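Local coordinates for protein endo-beta-N-acetylglucosaminidase F1 (Bacteroides thetaiotaomicron VPI-5482, PDB 6TCV) that probably hydrolyses the bond between the two N-acetylglucosamines in the chitobiose core of high-mannose N-glycans, at residues Leu234-Arg238 against Tyr279-Gly283; Ile254-Gln259 against Asp288-Pro294; Ala265-Ala269 against Arg311-Glu315; Asp343-Ile348 against Ile362-Thr366. The protein carries 2 engineered substitutions. All blocks are in the same frame, centred on the assembly; numbering follows the deposited sequence. Where two conformers were deposited one is given.

In the fold
All four contacts lie in the part of the chain built on parallel strands, consistent with the (beta/alpha)8 barrel of family 18 glycosidases. Contact 3 is the buried one, two helices packed through alanines and a leucine. The others are partly buried and more polar. Contacts 1, 2 and 3 interleave along the chain: helix 262-278 supplies one side of contact 3 and ends just before segment 279-283 of contact 1, while contact 2 lies in the loops leading into the two helices of contact 3 and touches it through Leu257. Only contact 2 reaches sugar. Contact 1 rests on a salt bridge, contact 4 on a carboxylate binding backbone N-H groups, and Trp347 packs on contact 3.

Contact 1: residues Leu234-Arg238 against Tyr279-Gly283; sequences LQPLR and YNLDG
Arg238 takes hold of Asp282 side-on, NE lying 2.8 Å from OD2 and NH2 2.9 Å from OD1. Both oxygens sit close to the guanidinium plane and are met on their syn sides, although the carboxylate is tilted by 31° against that plane. The arginine chain runs out straight and then bends at chi3 (68°), which brings NE to the acid, with NH2 beside it. Arg238 NH1 is used as well, giving a hydrogen to Gln235 OE1 at 2.9 Å, on a lone pair in the carbonyl plane. Gln235 NE2 in turn bonds almost straight to Asn280 O (3.0 Å), a carbonyl that also lies over one guanidinium face. Asn280, with positive phi, is the C-prime residue of the Schellman motif closing helix 262-278, where the chain turns into strand 283-287. Asp282 OD2 also accepts from Val244 N, fixing the carboxylate against strand 243-249. A leucine in place of Arg238 would probably leave Asp282 without this two-pronged salt-bridge partner and Gln235 OE1 without this donor. On the packed, buried side Leu234 CD1 meets Leu281 CD2 at 4.1 Å. The solvent side is the Asn280 side chain; asparagine tolerates the positive phi, and its amide can face water.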
# COMPACT_ATOMS: atom_id res chain seq x y z
N LEU A 234 13.86 -1.47 -9.11
CA LEU A 234 12.80 -1.33 -8.10
C LEU A 234 13.34 -1.53 -6.69
O LEU A 234 13.09 -0.72 -5.80
CB LEU A 234 11.66 -2.33 -8.33
CG LEU A 234 11.02 -2.25 -9.69
CD1 LEU A 234 9.93 -3.33 -9.79
CD2 LEU A 234 10.41 -0.91 -9.95
N GLN A 235 14.14 -2.56 -6.48
CA GLN A 235 14.64 -2.84 -5.13
C GLN A 235 15.48 -1.72 -4.55
O GLN A 235 15.48 -1.58 -3.30
CB GLN A 235 15.38 -4.19 -5.11
CG GLN A 235 14.49 -5.39 -5.47
CD GLN A 235 13.24 -5.57 -4.63
OE1 GLN A 235 13.27 -5.33 -3.44
NE2 GLN A 235 12.12 -5.88 -5.26
N PRO A 236 16.21 -0.89 -5.33
CA PRO A 236 16.94 0.22 -4.67
C PRO A 236 16.02 1.15 -3.92
O PRO A 236 16.43 1.78 -2.95
CB PRO A 236 17.65 0.93 -5.84
CG PRO A 236 17.80 -0.17 -6.89
CD PRO A 236 16.53 -0.99 -6.76
N LEU A 237 14.77 1.28 -4.35
CA LEU A 237 13.80 2.07 -3.61
C LEU A 237 13.39 1.39 -2.32
O LEU A 237 13.29 2.04 -1.26
CB LEU A 237 12.58 2.34 -4.45
CG LEU A 237 12.78 2.95 -5.83
CD1 LEU A 237 11.44 3.13 -6.53
CD2 LEU A 237 13.52 4.27 -5.64
N ARG A 238 13.16 0.08 -2.37
CA ARG A 238 12.72 -0.67 -1.19
C ARG A 238 13.79 -0.70 -0.13
O ARG A 238 13.48 -0.64 1.07
CB ARG A 238 12.30 -2.09 -1.59
CG ARG A 238 11.12 -2.04 -2.54
CD ARG A 238 10.55 -3.44 -2.83
NE ARG A 238 9.92 -3.98 -1.64
CZ ARG A 238 10.41 -4.93 -0.88
NH1 ARG A 238 11.55 -5.54 -1.13
NH2 ARG A 238 9.71 -5.30 0.21
N TYR A 279 8.05 -10.94 -7.17
CA TYR A 279 8.86 -9.78 -7.53
C TYR A 279 9.22 -8.93 -6.31
O TYR A 279 9.82 -7.86 -6.46
CB TYR A 279 8.22 -8.95 -8.62
CG TYR A 279 8.04 -9.71 -9.92
CD1 TYR A 279 9.16 -10.08 -10.68
CD2 TYR A 279 6.80 -10.11 -10.39
CE1 TYR A 279 9.03 -10.75 -11.89
CE2 TYR A 279 6.67 -10.82 -11.63
CZ TYR A 279 7.79 -11.13 -12.33
OH TYR A 279 7.64 -11.80 -13.53
N ASN A 280 8.90 -9.41 -5.11
CA ASN A 280 9.28 -8.75 -3.86
C ASN A 280 8.80 -7.29 -3.87
O ASN A 280 9.59 -6.33 -3.78
CB ASN A 280 10.78 -8.90 -3.60
CG ASN A 280 11.19 -8.65 -2.15
OD1 ASN A 280 10.39 -8.61 -1.21
ND2 ASN A 280 12.52 -8.53 -1.96
N LEU A 281 7.48 -7.13 -4.00
CA LEU A 281 6.80 -5.85 -3.99
C LEU A 281 5.99 -5.70 -2.71
O LEU A 281 5.85 -6.64 -1.93
CB LEU A 281 5.90 -5.66 -5.21
CG LEU A 281 6.58 -5.94 -6.55
CD1 LEU A 281 5.58 -5.71 -7.66
CD2 LEU A 281 7.79 -4.97 -6.71
N ASP A 282 5.39 -4.54 -2.49
CA ASP A 282 4.78 -4.21 -1.21
C ASP A 282 3.27 -4.14 -1.24
O ASP A 282 2.67 -3.78 -0.21
CB ASP A 282 5.37 -2.92 -0.65
CG ASP A 282 6.83 -3.05 -0.41
OD1 ASP A 282 7.21 -3.83 0.49
OD2 ASP A 282 7.64 -2.39 -1.13
N GLY A 283 2.63 -4.45 -2.37
CA GLY A 283 1.18 -4.47 -2.49
C GLY A 283 0.75 -3.96 -3.83
O GLY A 283 1.51 -4.00 -4.80

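Contact 2: residues Ile254-Gln259 against Asp288-Pro294; sequences ITGLAQ and DLYSNSP. Engineered in segment 288-294: Leu289 (natural residue Glu). With MAN (alpha-D-mannopyranose), chain B; BMA (beta-D-mannopyranose), chain C; NAG (2-acetamido-2-deoxy-beta-D-glucopyranose), chain D; NAG (2-acetamido-2-deoxy-beta-D-glucopyranose), chain E.
Gln259 crosses Pro294 obliquely, NE2 coming 3.6 Å from CD. CG lies between the backbone N and the carbonyl carbon (chi1 60°), and the chain runs on extended from the end of the type I turn Gly256-Gln259 to the opposing backbone. There NE2 spends both hydrogens in its own amide plane: one goes to Asn292 O at 2.9 Å, approached almost head-on, the other to Ile254 O, approached from well above the carbonyl plane. A carboxamide suits this place because one nitrogen can tie two backbone segments together. Ser291 OG gives its hydrogen to Thr255 O (2.7 Å), on a lone pair in the carbonyl plane; beside it Gly256 is needed small, since a CB would run into OG. These loops follow strands 243-249 and 283-287, consistent with the C-terminal end of a family 18 barrel, where the bound glycan lies. Two waters fill in the polar link, each donating to Asp288 OD1 and accepting from Leu257 N or Ala258 N; OD2 is held by Gln332 N. Tyr290 presents one ring face to the mannose of chain B, C1 lying 3.5 Å above the ring plane, over its centre, while CB of the engineered Leu289 covers the opposite face. The phenol OH is hydrogen-bonded to O3 of both N-acetylglucosamines, at 2.7 Å in chain E and 2.8 Å in chain D. An alanine here is likely to deprive the mannose of its flat platform and both O3 hydroxyls of this partner.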
# COMPACT_ATOMS: atom_id res chain seq x y z
N ILE A 254 -13.55 -7.74 -21.66
CA ILE A 254 -14.64 -8.14 -20.78
C ILE A 254 -14.27 -8.21 -19.32
O ILE A 254 -15.17 -8.29 -18.47
CB ILE A 254 -15.26 -9.49 -21.22
CG1 ILE A 254 -14.18 -10.59 -21.19
CG2 ILE A 254 -16.00 -9.33 -22.56
CD1 ILE A 254 -14.75 -11.98 -21.49
N THR A 255 -12.98 -8.18 -18.98
CA THR A 255 -12.55 -8.26 -17.58
C THR A 255 -12.41 -6.86 -16.96
O THR A 255 -12.11 -5.88 -17.64
CB THR A 255 -11.23 -9.03 -17.41
OG1 THR A 255 -10.15 -8.27 -18.01
CG2 THR A 255 -11.29 -10.44 -17.94
N GLY A 256 -12.59 -6.79 -15.65
CA GLY A 256 -12.41 -5.55 -14.93
C GLY A 256 -12.34 -5.83 -13.45
O GLY A 256 -12.82 -6.87 -12.96
N LEU A 257 -11.76 -4.86 -12.72
CA LEU A 257 -11.50 -5.01 -11.30
C LEU A 257 -12.74 -4.90 -10.45
O LEU A 257 -12.68 -5.29 -9.27
CB LEU A 257 -10.47 -3.96 -10.86
CG LEU A 257 -9.17 -4.04 -11.67
CD1 LEU A 257 -8.28 -2.81 -11.36
CD2 LEU A 257 -8.38 -5.30 -11.36
N ALA A 258 -13.86 -4.41 -10.99
CA ALA A 258 -15.12 -4.31 -10.26
C ALA A 258 -16.17 -5.21 -10.90
O ALA A 258 -17.38 -5.01 -10.68
CB ALA A 258 -15.61 -2.85 -10.20
N GLN A 259 -15.77 -6.24 -11.68
CA GLN A 259 -16.75 -7.09 -12.33
C GLN A 259 -16.34 -8.55 -12.36
O GLN A 259 -16.71 -9.29 -13.28
CB GLN A 259 -17.12 -6.61 -13.74
CG GLN A 259 -15.96 -6.54 -14.73
CD GLN A 259 -16.15 -5.50 -15.83
OE1 GLN A 259 -16.51 -4.35 -15.53
NE2 GLN A 259 -15.97 -5.87 -17.10
N ASP A 288 -10.16 1.06 -11.40
CA ASP A 288 -11.25 0.54 -12.23
C ASP A 288 -11.58 1.50 -13.35
O ASP A 288 -12.51 2.31 -13.24
CB ASP A 288 -12.50 0.24 -11.40
CG ASP A 288 -13.67 -0.19 -12.27
OD1 ASP A 288 -13.45 -0.89 -13.30
OD2 ASP A 288 -14.83 0.11 -11.92
N LEU A 289 -10.77 1.46 -14.41
CA LEU A 289 -10.97 2.23 -15.64
C LEU A 289 -10.72 1.34 -16.84
O LEU A 289 -9.94 0.41 -16.78
CB LEU A 289 -10.03 3.47 -15.74
CG LEU A 289 -10.27 4.54 -14.71
CD1 LEU A 289 -9.48 4.33 -13.46
CD2 LEU A 289 -9.92 5.92 -15.27
N TYR A 290 -11.43 1.63 -17.92
CA TYR A 290 -11.10 1.21 -19.29
C TYR A 290 -11.63 -0.20 -19.57
O TYR A 290 -11.40 -0.72 -20.68
CB TYR A 290 -9.60 1.30 -19.74
CG TYR A 290 -9.07 2.68 -19.35
CD1 TYR A 290 -9.68 3.85 -19.84
CD2 TYR A 290 -7.94 2.81 -18.58
CE1 TYR A 290 -9.25 5.11 -19.41
CE2 TYR A 290 -7.49 4.06 -18.21
CZ TYR A 290 -8.15 5.18 -18.61
OH TYR A 290 -7.72 6.42 -18.19
N SER A 291 -12.33 -0.84 -18.64
CA SER A 291 -12.90 -2.15 -18.95
C SER A 291 -14.17 -1.95 -19.79
O SER A 291 -14.90 -0.93 -19.68
CB SER A 291 -13.24 -2.88 -17.65
OG SER A 291 -12.06 -3.24 -16.94
N ASN A 292 -14.48 -2.98 -20.58
CA ASN A 292 -15.73 -3.03 -21.33
C ASN A 292 -16.76 -3.81 -20.55
O ASN A 292 -16.48 -4.32 -19.46
CB ASN A 292 -15.49 -3.62 -22.73
CG ASN A 292 -14.54 -2.80 -23.56
OD1 ASN A 292 -14.40 -1.59 -23.33
ND2 ASN A 292 -13.96 -3.40 -24.56
N SER A 293 -17.95 -3.97 -21.10
CA SER A 293 -19.01 -4.64 -20.38
C SER A 293 -18.65 -6.12 -20.23
O SER A 293 -18.11 -6.74 -21.15
CB SER A 293 -20.31 -4.52 -21.15
OG SER A 293 -20.81 -3.20 -20.99
N PRO A 294 -18.96 -6.73 -19.10
CA PRO A 294 -18.60 -8.13 -18.93
C PRO A 294 -19.51 -9.06 -19.72
O PRO A 294 -20.65 -8.74 -20.05
CB PRO A 294 -18.78 -8.34 -17.42
CG PRO A 294 -19.82 -7.32 -17.00
CD PRO A 294 -19.52 -6.12 -17.88
C1 MAN B . -6.17 4.46 -21.54
C2 MAN B . -5.28 3.26 -21.21
C3 MAN B . -4.03 3.32 -22.08
C4 MAN B . -4.40 3.32 -23.55
C5 MAN B . -5.38 4.46 -23.82
C6 MAN B . -5.90 4.43 -25.24
O2 MAN B . -6.01 2.07 -21.47
O3 MAN B . -3.28 2.12 -21.79
O4 MAN B . -3.28 3.45 -24.42
O5 MAN B . -6.51 4.41 -22.92
O6 MAN B . -6.53 3.16 -25.46
C1 BMA C . -4.28 8.74 -18.86
C2 BMA C . -2.92 8.84 -19.53
C3 BMA C . -3.09 9.08 -21.02
C4 BMA C . -4.06 8.06 -21.63
C5 BMA C . -5.35 7.96 -20.81
C6 BMA C . -6.25 6.84 -21.26
O2 BMA C . -2.26 7.58 -19.35
O3 BMA C . -1.88 8.95 -21.75
O4 BMA C . -4.45 8.44 -22.96
O5 BMA C . -5.03 7.69 -19.43
O6 BMA C . -5.47 5.62 -21.22
C1 NAG D . -11.49 10.57 -17.07
C2 NAG D . -10.39 10.28 -18.06
C3 NAG D . -9.44 9.22 -17.52
C4 NAG D . -8.97 9.64 -16.14
C5 NAG D . -10.19 9.79 -15.25
C6 NAG D . -9.89 10.05 -13.79
C7 NAG D . -11.21 10.52 -20.36
C8 NAG D . -11.98 9.84 -21.47
N2 NAG D . -10.97 9.78 -19.30
O3 NAG D . -8.37 9.08 -18.45
O4 NAG D . -8.11 8.56 -15.73
O5 NAG D . -10.96 10.87 -15.78
O6 NAG D . -9.03 11.21 -13.71
O7 NAG D . -10.83 11.68 -20.43
C1 NAG E . -7.14 8.83 -14.75
C2 NAG E . -6.29 7.58 -14.61
C3 NAG E . -5.29 7.37 -15.76
C4 NAG E . -5.26 8.58 -16.66
C5 NAG E . -5.16 9.82 -15.80
C6 NAG E . -4.96 11.11 -16.58
C7 NAG E . -5.61 6.55 -12.48
C8 NAG E . -4.90 6.78 -11.16
N2 NAG E . -5.62 7.58 -13.32
O3 NAG E . -5.67 6.21 -16.51
O4 NAG E . -4.09 8.48 -17.49
O5 NAG E . -6.38 10.00 -15.04
O6 NAG E . -5.01 12.21 -15.73
O7 NAG E . -6.18 5.48 -12.75
O HOH W 1 -11.34 -2.48 -14.28
O HOH W 2 -14.65 -3.44 -13.56

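Contact 3: residues Ala265-Ala269 against Arg311-Glu315; sequences AKDFA and RLCYE
Two helices on the outside of what is probably a (beta/alpha)8 barrel, 262-278 and 306-319, pack here through Ala265, Ala269, Leu312 and Glu315. Small residues suit the interface: the Ala265 methyl meets Arg311 CG at 3.7 Å, and Ala269 CB touches Glu315 CB at 3.7 Å. Leu312 packs beside the two alanines: its CG turned away from the backbone N (chi1 174°), it sends CD1 over Ala265 O and the Ala269 methyl to the edge of the Phe268 ring, where CD1 lies in the ring plane, 3.9 Å from CD2. The axes of the two short segments approach to 8.4 Å and cross at -46°, with their N-to-C directions running broadly the same way, as expected for helices that follow parallel strands of such a barrel. Phe268 continues the apolar layer onto Leu257 and strand 214-218. On the more exposed side, the aliphatic part of Lys266 lies across the bent Glu315 chain, CG 3.6 Å from CD. Lys266 NZ stays 4.8 Å from Glu315 OE2, without direct pairing. Glu315 OE2 instead takes a hydrogen from NH1 of Arg311, one turn earlier in its own helix, at 2.9 Å, and the same NH1 forms a salt bridge with Asp340.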
# COMPACT_ATOMS: atom_id res chain seq x y z
N ALA A 265 -12.75 -13.31 -8.50
CA ALA A 265 -12.03 -12.38 -7.64
C ALA A 265 -11.07 -13.10 -6.73
O ALA A 265 -9.95 -12.62 -6.51
CB ALA A 265 -13.04 -11.59 -6.83
N LYS A 266 -11.47 -14.24 -6.16
CA LYS A 266 -10.54 -14.99 -5.36
C LYS A 266 -9.30 -15.36 -6.18
O LYS A 266 -8.16 -15.22 -5.70
CB LYS A 266 -11.20 -16.27 -4.85
CG LYS A 266 -12.22 -16.04 -3.73
CD LYS A 266 -12.87 -17.31 -3.27
CE LYS A 266 -13.86 -17.05 -2.14
NZ LYS A 266 -14.72 -18.22 -1.87
N ASP A 267 -9.50 -15.88 -7.39
CA ASP A 267 -8.35 -16.32 -8.18
C ASP A 267 -7.49 -15.14 -8.59
O ASP A 267 -6.27 -15.21 -8.54
CB ASP A 267 -8.78 -17.13 -9.39
CG ASP A 267 -9.48 -18.40 -9.03
OD1 ASP A 267 -9.44 -18.89 -7.91
OD2 ASP A 267 -9.82 -19.15 -10.04
N PHE A 268 -8.12 -14.04 -9.03
CA PHE A 268 -7.32 -12.91 -9.48
C PHE A 268 -6.56 -12.30 -8.31
O PHE A 268 -5.37 -11.96 -8.45
CB PHE A 268 -8.23 -11.88 -10.16
CG PHE A 268 -7.47 -10.76 -10.80
CD1 PHE A 268 -6.73 -10.98 -11.96
CD2 PHE A 268 -7.41 -9.52 -10.20
CE1 PHE A 268 -6.01 -9.93 -12.51
CE2 PHE A 268 -6.70 -8.51 -10.74
CZ PHE A 268 -5.99 -8.73 -11.90
N ALA A 269 -7.20 -12.23 -7.13
CA ALA A 269 -6.51 -11.75 -5.93
C ALA A 269 -5.29 -12.59 -5.63
O ALA A 269 -4.22 -12.06 -5.29
CB ALA A 269 -7.47 -11.85 -4.76
N ARG A 311 -15.18 -7.32 -2.87
CA ARG A 311 -14.77 -8.73 -2.80
C ARG A 311 -13.32 -8.92 -3.25
O ARG A 311 -12.52 -9.59 -2.58
CB ARG A 311 -15.73 -9.60 -3.62
CG ARG A 311 -15.22 -11.07 -3.86
CD ARG A 311 -15.15 -11.87 -2.56
NE ARG A 311 -16.48 -12.02 -1.97
CZ ARG A 311 -16.69 -12.56 -0.79
NH1 ARG A 311 -15.70 -13.03 -0.05
NH2 ARG A 311 -17.93 -12.59 -0.28
N LEU A 312 -12.95 -8.30 -4.36
CA LEU A 312 -11.57 -8.41 -4.83
C LEU A 312 -10.60 -7.83 -3.82
O LEU A 312 -9.56 -8.43 -3.53
CB LEU A 312 -11.39 -7.72 -6.21
CG LEU A 312 -9.94 -7.66 -6.71
CD1 LEU A 312 -9.37 -9.07 -6.89
CD2 LEU A 312 -9.83 -6.84 -7.99
N CYS A 313 -10.91 -6.67 -3.25
CA CYS A 313 -9.99 -6.07 -2.28
C CYS A 313 -9.82 -6.96 -1.06
O CYS A 313 -8.70 -7.18 -0.59
CB CYS A 313 -10.49 -4.68 -1.87
SG CYS A 313 -10.40 -3.46 -3.22
N TYR A 314 -10.94 -7.47 -0.54
CA TYR A 314 -10.93 -8.34 0.63
C TYR A 314 -10.11 -9.59 0.35
O TYR A 314 -9.27 -9.97 1.17
CB TYR A 314 -12.38 -8.73 0.98
CG TYR A 314 -12.48 -9.83 1.98
CD1 TYR A 314 -12.28 -9.58 3.34
CD2 TYR A 314 -12.75 -11.11 1.57
CE1 TYR A 314 -12.34 -10.64 4.28
CE2 TYR A 314 -12.84 -12.15 2.50
CZ TYR A 314 -12.64 -11.89 3.85
OH TYR A 314 -12.72 -12.92 4.77
N GLU A 315 -10.34 -10.25 -0.78
CA GLU A 315 -9.61 -11.47 -1.09
C GLU A 315 -8.14 -11.18 -1.32
O GLU A 315 -7.30 -12.01 -1.00
CB GLU A 315 -10.22 -12.19 -2.31
CG GLU A 315 -11.64 -12.66 -2.10
CD GLU A 315 -11.81 -13.73 -1.05
OE1 GLU A 315 -10.78 -14.37 -0.63
OE2 GLU A 315 -12.97 -13.96 -0.64

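Contact 4: residues Asp343-Ile348 against Ile362-Thr366; sequences DAKEWI and IGQMT
Met365 reaches from the type II' beta turn Ile362-Met365 to Ala344 and Lys345 in the short 3-10 segment 344-346, joining the two loops that flank strand 350-353. From CB its chain leads to CG, which rests 3.9 Å from Lys345 CA. Next comes SD, 4.1 Å from the Ala344 methyl, and a bend at chi3 (71°) then turns CE to Ile348, 3.8 Å from CG2 in one of that residue's two conformers. A long, flexible, apolar chain suits this place, as it can follow the curve of the 3-10 segment. Ala344 CB is also packed against Ile362 CG1. The polar half of the contact belongs to Asp343, whose OD2 accepts two backbone hydrogens. Lys345 N, 2.9 Å from Asp343 OD2, approaches from above the carboxylate plane and closes an Asx turn at the start of the 3-10 segment; Gln364 N, also 2.9 Å from that OD2, uses the syn lone pair. Asp343 OD1 adds a weak bond to Gln364 N at 3.1 Å. The same carboxylate explains Gly363 in the turn: its positive phi is easy without a side chain, and a CB there would strike OD1. Farther out, Lys345 runs fully extended past the Gln364 carbonyl. Its NZ, which also bonds Ser30 O, gives a hydrogen to a water at 2.9 Å, and that water donates to Gln364 O at 2.7 Å.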
# COMPACT_ATOMS: atom_id res chain seq x y z
N ASP A 343 -14.89 -5.59 8.25
CA ASP A 343 -14.89 -4.17 7.92
C ASP A 343 -13.73 -3.77 7.05
O ASP A 343 -12.62 -4.28 7.16
CB ASP A 343 -14.83 -3.37 9.20
CG ASP A 343 -14.93 -1.89 8.96
OD1 ASP A 343 -16.06 -1.42 8.87
OD2 ASP A 343 -13.86 -1.21 9.04
N ALA A 344 -14.02 -2.77 6.19
CA ALA A 344 -13.04 -2.27 5.24
C ALA A 344 -11.73 -1.79 5.84
O ALA A 344 -10.71 -1.82 5.14
CB ALA A 344 -13.66 -1.11 4.45
N LYS A 345 -11.69 -1.35 7.10
CA LYS A 345 -10.39 -0.96 7.67
C LYS A 345 -9.38 -2.11 7.61
O LYS A 345 -8.16 -1.88 7.56
CB LYS A 345 -10.52 -0.41 9.05
CG LYS A 345 -9.29 0.33 9.55
CD LYS A 345 -9.49 0.91 10.95
CE LYS A 345 -8.21 1.51 11.45
NZ LYS A 345 -8.36 2.13 12.79
N GLU A 346 -9.87 -3.34 7.59
CA GLU A 346 -9.00 -4.51 7.58
C GLU A 346 -8.46 -4.80 6.19
O GLU A 346 -7.58 -5.67 6.07
CB GLU A 346 -9.77 -5.73 8.08
CG GLU A 346 -10.35 -5.67 9.49
CD GLU A 346 -9.40 -6.09 10.61
OE1 GLU A 346 -8.26 -6.56 10.35
OE2 GLU A 346 -9.85 -6.10 11.81
N TRP A 347 -9.02 -4.22 5.11
CA TRP A 347 -8.63 -4.59 3.75
C TRP A 347 -8.48 -3.44 2.77
O TRP A 347 -8.18 -3.70 1.60
CB TRP A 347 -9.48 -5.77 3.18
CG TRP A 347 -10.95 -5.70 3.46
CD1 TRP A 347 -11.61 -6.29 4.47
CD2 TRP A 347 -11.93 -5.00 2.67
NE1 TRP A 347 -12.95 -5.98 4.41
CE2 TRP A 347 -13.16 -5.16 3.31
CE3 TRP A 347 -11.88 -4.22 1.50
CZ2 TRP A 347 -14.34 -4.59 2.81
CZ3 TRP A 347 -13.04 -3.64 1.02
CH2 TRP A 347 -14.25 -3.83 1.69
N ILE A 348 -8.72 -2.18 3.16
CA ILE A 348 -8.33 -0.99 2.39
C ILE A 348 -7.33 -0.22 3.26
O ILE A 348 -7.72 0.44 4.24
CB ILE A 348 -9.52 -0.09 1.99
CG1 ILE A 348 -10.63 -0.85 1.26
CG2 ILE A 348 -8.96 1.10 1.15
CD1 ILE A 348 -10.24 -1.28 -0.09
N ILE A 362 -14.71 4.80 4.71
CA ILE A 362 -15.92 4.00 4.94
C ILE A 362 -15.69 3.02 6.08
O ILE A 362 -14.57 2.73 6.45
CB ILE A 362 -16.38 3.29 3.65
CG1 ILE A 362 -15.35 2.30 3.18
CG2 ILE A 362 -16.63 4.35 2.56
CD1 ILE A 362 -15.75 1.51 1.93
N GLY A 363 -16.76 2.45 6.59
CA GLY A 363 -16.60 1.52 7.70
C GLY A 363 -15.93 2.16 8.88
O GLY A 363 -16.28 3.28 9.28
N GLN A 364 -14.96 1.45 9.47
CA GLN A 364 -14.19 1.96 10.60
C GLN A 364 -13.01 2.82 10.17
O GLN A 364 -12.28 3.31 11.04
CB GLN A 364 -13.64 0.82 11.49
CG GLN A 364 -14.67 0.06 12.29
CD GLN A 364 -14.09 -1.03 13.19
OE1 GLN A 364 -13.10 -0.81 13.90
NE2 GLN A 364 -14.70 -2.20 13.15
N MET A 365 -12.77 2.97 8.85
CA MET A 365 -11.63 3.75 8.43
C MET A 365 -11.81 5.19 8.90
O MET A 365 -12.91 5.63 9.25
CB MET A 365 -11.61 3.83 6.90
CG MET A 365 -11.46 2.50 6.22
SD MET A 365 -11.73 2.55 4.43
CE MET A 365 -10.27 3.44 3.86
N THR A 366 -10.70 5.90 8.97
CA THR A 366 -10.67 7.34 9.23
C THR A 366 -10.00 8.04 8.06
O THR A 366 -9.48 7.41 7.14
CB THR A 366 -9.98 7.70 10.55
OG1 THR A 366 -8.57 7.62 10.37
CG2 THR A 366 -10.50 6.83 11.73
O HOH W 3 -10.98 3.23 13.37